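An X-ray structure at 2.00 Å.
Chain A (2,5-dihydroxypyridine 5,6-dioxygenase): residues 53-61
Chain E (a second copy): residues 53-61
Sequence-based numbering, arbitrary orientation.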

ATOM      1  N   LYS A  53     -11.965   0.635 -25.986  1.00 22.89           N
ATOM      2  CA  LYS A  53     -12.110  -0.487 -25.027  1.00 25.87           C
ATOM      3  C   LYS A  53     -10.708  -0.786 -24.469  1.00 25.91           C
ATOM      4  O   LYS A  53      -9.744  -0.730 -25.246  1.00 28.43           O
ATOM      5  CB  LYS A  53     -12.745  -1.672 -25.748  1.00 29.01           C
ATOM      6  CG  LYS A  53     -14.143  -1.393 -26.293  1.00 32.29           C
ATOM      7  CD  LYS A  53     -15.113  -1.137 -25.144  1.00 36.81           C
ATOM      8  CE  LYS A  53     -16.446  -0.583 -25.598  1.00 45.43           C
ATOM      9  NZ  LYS A  53     -17.463  -0.772 -24.535  1.00 46.13           N
ATOM     10  N   VAL A  54     -10.592  -1.015 -23.168  1.00 23.63           N
ATOM     11  CA  VAL A  54      -9.285  -1.288 -22.507  1.00 24.02           C
ATOM     12  C   VAL A  54      -9.395  -2.476 -21.560  1.00 21.26           C
ATOM     13  O   VAL A  54     -10.437  -2.704 -20.961  1.00 20.42           O
ATOM     14  CB  VAL A  54      -8.745  -0.051 -21.772  1.00 25.36           C
ATOM     15  CG1 VAL A  54      -8.851   1.167 -22.656  1.00 30.69           C
ATOM     16  CG2 VAL A  54      -9.448   0.204 -20.447  1.00 26.54           C
ATOM     17  N   TYR A  55      -8.288  -3.195 -21.414  1.00 21.24           N
ATOM     18  CA  TYR A  55      -8.092  -4.193 -20.345  1.00 19.73           C
ATOM     19  C   TYR A  55      -6.589  -4.271 -20.100  1.00 20.07           C
ATOM     20  O   TYR A  55      -5.811  -3.900 -21.019  1.00 19.62           O
ATOM     21  CB  TYR A  55      -8.690  -5.552 -20.731  1.00 19.58           C
ATOM     22  CG  TYR A  55      -8.195  -6.148 -22.026  1.00 18.79           C
ATOM     23  CD1 TYR A  55      -8.664  -5.688 -23.248  1.00 19.33           C
ATOM     24  CD2 TYR A  55      -7.259  -7.168 -22.047  1.00 18.55           C
ATOM     25  CE1 TYR A  55      -8.219  -6.233 -24.446  1.00 19.78           C
ATOM     26  CE2 TYR A  55      -6.785  -7.718 -23.240  1.00 19.04           C
ATOM     27  CZ  TYR A  55      -7.269  -7.243 -24.445  1.00 19.12           C
ATOM     28  OH  TYR A  55      -6.871  -7.789 -25.622  1.00 20.15           O
ATOM     29  N   ALA A  56      -6.211  -4.696 -18.898  1.00 19.35           N
ATOM     30  CA  ALA A  56      -4.810  -4.994 -18.523  1.00 19.63           C
ATOM     31  C   ALA A  56      -4.595  -6.508 -18.556  1.00 18.83           C
ATOM     32  O   ALA A  56      -5.521  -7.299 -18.243  1.00 21.14           O
ATOM     33  CB  ALA A  56      -4.482  -4.397 -17.168  1.00 20.72           C
ATOM     34  N   VAL A  57      -3.413  -6.902 -19.019  1.00 20.09           N
ATOM     35  CA  VAL A  57      -2.901  -8.289 -18.979  1.00 18.93           C
ATOM     36  C   VAL A  57      -1.658  -8.280 -18.103  1.00 19.30           C
ATOM     37  O   VAL A  57      -0.758  -7.486 -18.395  1.00 21.03           O
ATOM     38  CB  VAL A  57      -2.594  -8.806 -20.387  1.00 18.75           C
ATOM     39  CG1 VAL A  57      -2.050 -10.215 -20.313  1.00 19.47           C
ATOM     40  CG2 VAL A  57      -3.835  -8.740 -21.251  1.00 20.23           C
ATOM     41  N   GLU A  58      -1.673  -9.076 -17.039  1.00 19.27           N
ATOM     42  CA  GLU A  58      -0.523  -9.235 -16.140  1.00 20.28           C
ATOM     43  C   GLU A  58       0.035 -10.631 -16.354  1.00 19.58           C
ATOM     44  O   GLU A  58      -0.703 -11.602 -16.222  1.00 17.98           O
ATOM     45  CB  GLU A  58      -0.880  -8.992 -14.675  1.00 21.26           C
ATOM     46  CG  GLU A  58       0.324  -9.183 -13.802  1.00 23.81           C
ATOM     47  CD  GLU A  58       0.287  -8.540 -12.433  1.00 29.79           C
ATOM     48  OE1 GLU A  58      -0.848  -8.266 -11.928  1.00 28.18           O
ATOM     49  OE2 GLU A  58       1.422  -8.335 -11.872  1.00 31.38           O
ATOM     50  N   LEU A  59       1.314 -10.695 -16.657  1.00 20.34           N
ATOM     51  CA  LEU A  59       2.082 -11.955 -16.748  1.00 20.93           C
ATOM     52  C   LEU A  59       2.995 -12.052 -15.528  1.00 20.19           C
ATOM     53  O   LEU A  59       3.583 -11.063 -15.101  1.00 18.72           O
ATOM     54  CB  LEU A  59       2.907 -11.925 -18.035  1.00 22.66           C
ATOM     55  CG  LEU A  59       2.108 -11.837 -19.336  1.00 25.39           C
ATOM     56  CD1 LEU A  59       3.009 -11.947 -20.535  1.00 24.49           C
ATOM     57  CD2 LEU A  59       1.055 -12.920 -19.384  1.00 29.77           C
ATOM     58  N   PRO A  60       3.193 -13.267 -14.992  1.00 18.54           N
ATOM     59  CA  PRO A  60       4.292 -13.539 -14.073  1.00 19.25           C
ATOM     60  C   PRO A  60       5.629 -13.178 -14.728  1.00 20.15           C
ATOM     61  O   PRO A  60       5.805 -13.429 -15.939  1.00 21.20           O
ATOM     62  CB  PRO A  60       4.234 -15.073 -13.879  1.00 20.59           C
ATOM     63  CG  PRO A  60       2.830 -15.479 -14.283  1.00 19.77           C
ATOM     64  CD  PRO A  60       2.439 -14.476 -15.346  1.00 20.54           C
ATOM     65  N   ALA A  61       6.518 -12.569 -13.949  1.00 19.91           N
ATOM     66  CA  ALA A  61       7.887 -12.211 -14.366  1.00 21.49           C
ATOM     67  C   ALA A  61       8.610 -13.471 -14.811  1.00 20.04           C
ATOM     68  O   ALA A  61       8.538 -14.507 -14.093  1.00 23.32           O
ATOM     69  CB  ALA A  61       8.627 -11.551 -13.239  1.00 21.47           C
TER
ATOM     70  N   LYS E  53      -0.078 -22.282 -17.452  1.00 26.10           N
ATOM     71  CA  LYS E  53       0.237 -20.982 -18.089  1.00 28.86           C
ATOM     72  C   LYS E  53      -0.789 -19.992 -17.524  1.00 28.19           C
ATOM     73  O   LYS E  53      -1.975 -20.142 -17.846  1.00 30.65           O
ATOM     74  CB  LYS E  53       0.199 -21.107 -19.613  1.00 32.04           C
ATOM     75  CG  LYS E  53       1.251 -22.038 -20.205  1.00 40.96           C
ATOM     76  CD  LYS E  53       0.741 -23.458 -20.464  1.00 49.42           C
ATOM     77  CE  LYS E  53       0.198 -23.674 -21.872  1.00 58.56           C
ATOM     78  NZ  LYS E  53      -0.858 -24.719 -21.945  1.00 58.96           N
ATOM     79  N   VAL E  54      -0.362 -19.069 -16.666  1.00 25.01           N
ATOM     80  CA  VAL E  54      -1.266 -18.125 -15.948  1.00 24.21           C
ATOM     81  C   VAL E  54      -1.087 -16.698 -16.480  1.00 22.06           C
ATOM     82  O   VAL E  54       0.039 -16.279 -16.624  1.00 21.24           O
ATOM     83  CB  VAL E  54      -0.973 -18.132 -14.441  1.00 27.73           C
ATOM     84  CG1 VAL E  54      -2.188 -17.652 -13.655  1.00 30.91           C
ATOM     85  CG2 VAL E  54      -0.519 -19.482 -13.973  1.00 34.23           C
ATOM     86  N   TYR E  55      -2.171 -15.921 -16.551  1.00 20.33           N
ATOM     87  CA  TYR E  55      -2.151 -14.450 -16.691  1.00 18.45           C
ATOM     88  C   TYR E  55      -3.389 -13.897 -15.985  1.00 19.62           C
ATOM     89  O   TYR E  55      -4.352 -14.652 -15.788  1.00 18.09           O
ATOM     90  CB  TYR E  55      -2.112 -14.036 -18.150  1.00 19.09           C
ATOM     91  CG  TYR E  55      -3.215 -14.575 -19.025  1.00 18.70           C
ATOM     92  CD1 TYR E  55      -3.193 -15.883 -19.479  1.00 19.84           C
ATOM     93  CD2 TYR E  55      -4.254 -13.768 -19.465  1.00 20.22           C
ATOM     94  CE1 TYR E  55      -4.177 -16.391 -20.306  1.00 20.32           C
ATOM     95  CE2 TYR E  55      -5.243 -14.251 -20.315  1.00 20.24           C
ATOM     96  CZ  TYR E  55      -5.225 -15.586 -20.705  1.00 21.16           C
ATOM     97  OH  TYR E  55      -6.185 -16.106 -21.522  1.00 19.38           O
ATOM     98  N   ALA E  56      -3.335 -12.648 -15.540  1.00 17.38           N
ATOM     99  CA  ALA E  56      -4.514 -11.937 -15.026  1.00 17.42           C
ATOM    100  C   ALA E  56      -5.055 -11.038 -16.141  1.00 18.41           C
ATOM    101  O   ALA E  56      -4.257 -10.517 -16.976  1.00 21.43           O
ATOM    102  CB  ALA E  56      -4.173 -11.160 -13.780  1.00 18.42           C
ATOM    103  N   VAL E  57      -6.368 -10.871 -16.148  1.00 17.63           N
ATOM    104  CA  VAL E  57      -7.105  -9.916 -17.013  1.00 17.47           C
ATOM    105  C   VAL E  57      -7.854  -8.952 -16.089  1.00 18.04           C
ATOM    106  O   VAL E  57      -8.611  -9.427 -15.225  1.00 18.90           O
ATOM    107  CB  VAL E  57      -8.036 -10.676 -17.970  1.00 15.87           C
ATOM    108  CG1 VAL E  57      -8.941  -9.727 -18.714  1.00 17.25           C
ATOM    109  CG2 VAL E  57      -7.214 -11.509 -18.958  1.00 16.85           C
ATOM    110  N   GLU E  58      -7.567  -7.658 -16.208  1.00 17.72           N
ATOM    111  CA  GLU E  58      -8.211  -6.642 -15.372  1.00 19.49           C
ATOM    112  C   GLU E  58      -9.122  -5.804 -16.263  1.00 19.16           C
ATOM    113  O   GLU E  58      -8.661  -5.272 -17.284  1.00 20.26           O
ATOM    114  CB  GLU E  58      -7.203  -5.777 -14.618  1.00 22.85           C
ATOM    115  CG  GLU E  58      -7.945  -4.728 -13.807  1.00 25.36           C
ATOM    116  CD  GLU E  58      -7.146  -4.079 -12.697  1.00 34.73           C
ATOM    117  OE1 GLU E  58      -5.866  -4.160 -12.736  1.00 33.06           O
ATOM    118  OE2 GLU E  58      -7.827  -3.498 -11.799  1.00 42.20           O
ATOM    119  N   LEU E  59     -10.397  -5.754 -15.924  1.00 18.99           N
ATOM    120  CA  LEU E  59     -11.401  -4.957 -16.662  1.00 22.52           C
ATOM    121  C   LEU E  59     -11.788  -3.769 -15.799  1.00 20.74           C
ATOM    122  O   LEU E  59     -12.021  -3.926 -14.609  1.00 22.52           O
ATOM    123  CB  LEU E  59     -12.641  -5.803 -16.943  1.00 24.22           C
ATOM    124  CG  LEU E  59     -12.434  -7.016 -17.830  1.00 28.53           C
ATOM    125  CD1 LEU E  59     -13.772  -7.732 -18.030  1.00 29.51           C
ATOM    126  CD2 LEU E  59     -11.839  -6.598 -19.168  1.00 30.11           C
ATOM    127  N   PRO E  60     -11.979  -2.592 -16.408  1.00 20.90           N
ATOM    128  CA  PRO E  60     -12.612  -1.489 -15.698  1.00 21.90           C
ATOM    129  C   PRO E  60     -13.984  -1.951 -15.182  1.00 19.90           C
ATOM    130  O   PRO E  60     -14.685  -2.646 -15.877  1.00 21.85           O
ATOM    131  CB  PRO E  60     -12.707  -0.345 -16.738  1.00 23.12           C
ATOM    132  CG  PRO E  60     -11.794  -0.780 -17.903  1.00 24.17           C
ATOM    133  CD  PRO E  60     -11.661  -2.292 -17.818  1.00 22.85           C
ATOM    134  N   ALA E  61     -14.345  -1.599 -13.955  1.00 19.66           N
ATOM    135  CA  ALA E  61     -15.670  -1.942 -13.395  1.00 21.43           C
ATOM    136  C   ALA E  61     -16.806  -1.359 -14.267  1.00 22.43           C
ATOM    137  O   ALA E  61     -16.699  -0.233 -14.776  1.00 20.51           O
ATOM    138  CB  ALA E  61     -15.755  -1.466 -11.969  1.00 21.84           C
TER

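How do the two copies meet? A strand in each stretch lies beside its counterpart from the other copy, the two running antiparallel at 159°. Val A57 faces Val E57 at the centre, CA to CA 4.9 Å, so the register is symmetric: Ala A56 pairs with Glu E58, and Glu A58 with Ala E56.

What holds the backbones together? Four nearly straight hydrogen bonds do. Ala A56 N donates to Glu E58 O (3.0 Å) and Glu E58 N returns to Ala A56 O (2.9 Å); Glu A58 N to Ala E56 O (3.0 Å) and Ala E56 N to Glu A58 O (2.9 Å) repeat the pattern. The central valines form a non-hydrogen-bonded pair, but Val A57 CA lies 3.3 Å from Ala E56 O in a CA-H...O contact, matched by Val E57 CA and Ala A56 O at 3.3 Å.

Which side chains share a face? The alanines and glutamates do, Ala A56 CB and Glu E58 CB being 4.0 Å apart. Both glutamates are extended, with chi1 and chi2 t, and make no salt bridge across the contact.

What packs beyond the hydrogen bonds? Leucine methyls meet tyrosine CB atoms: Leu A59 CD2 to Tyr E55 CB, 3.6 Å, and Leu E59 CD2 to Tyr A55 CB, 3.7 Å. Val A54 CG2 also touches Pro E60 CG at 3.6 Å.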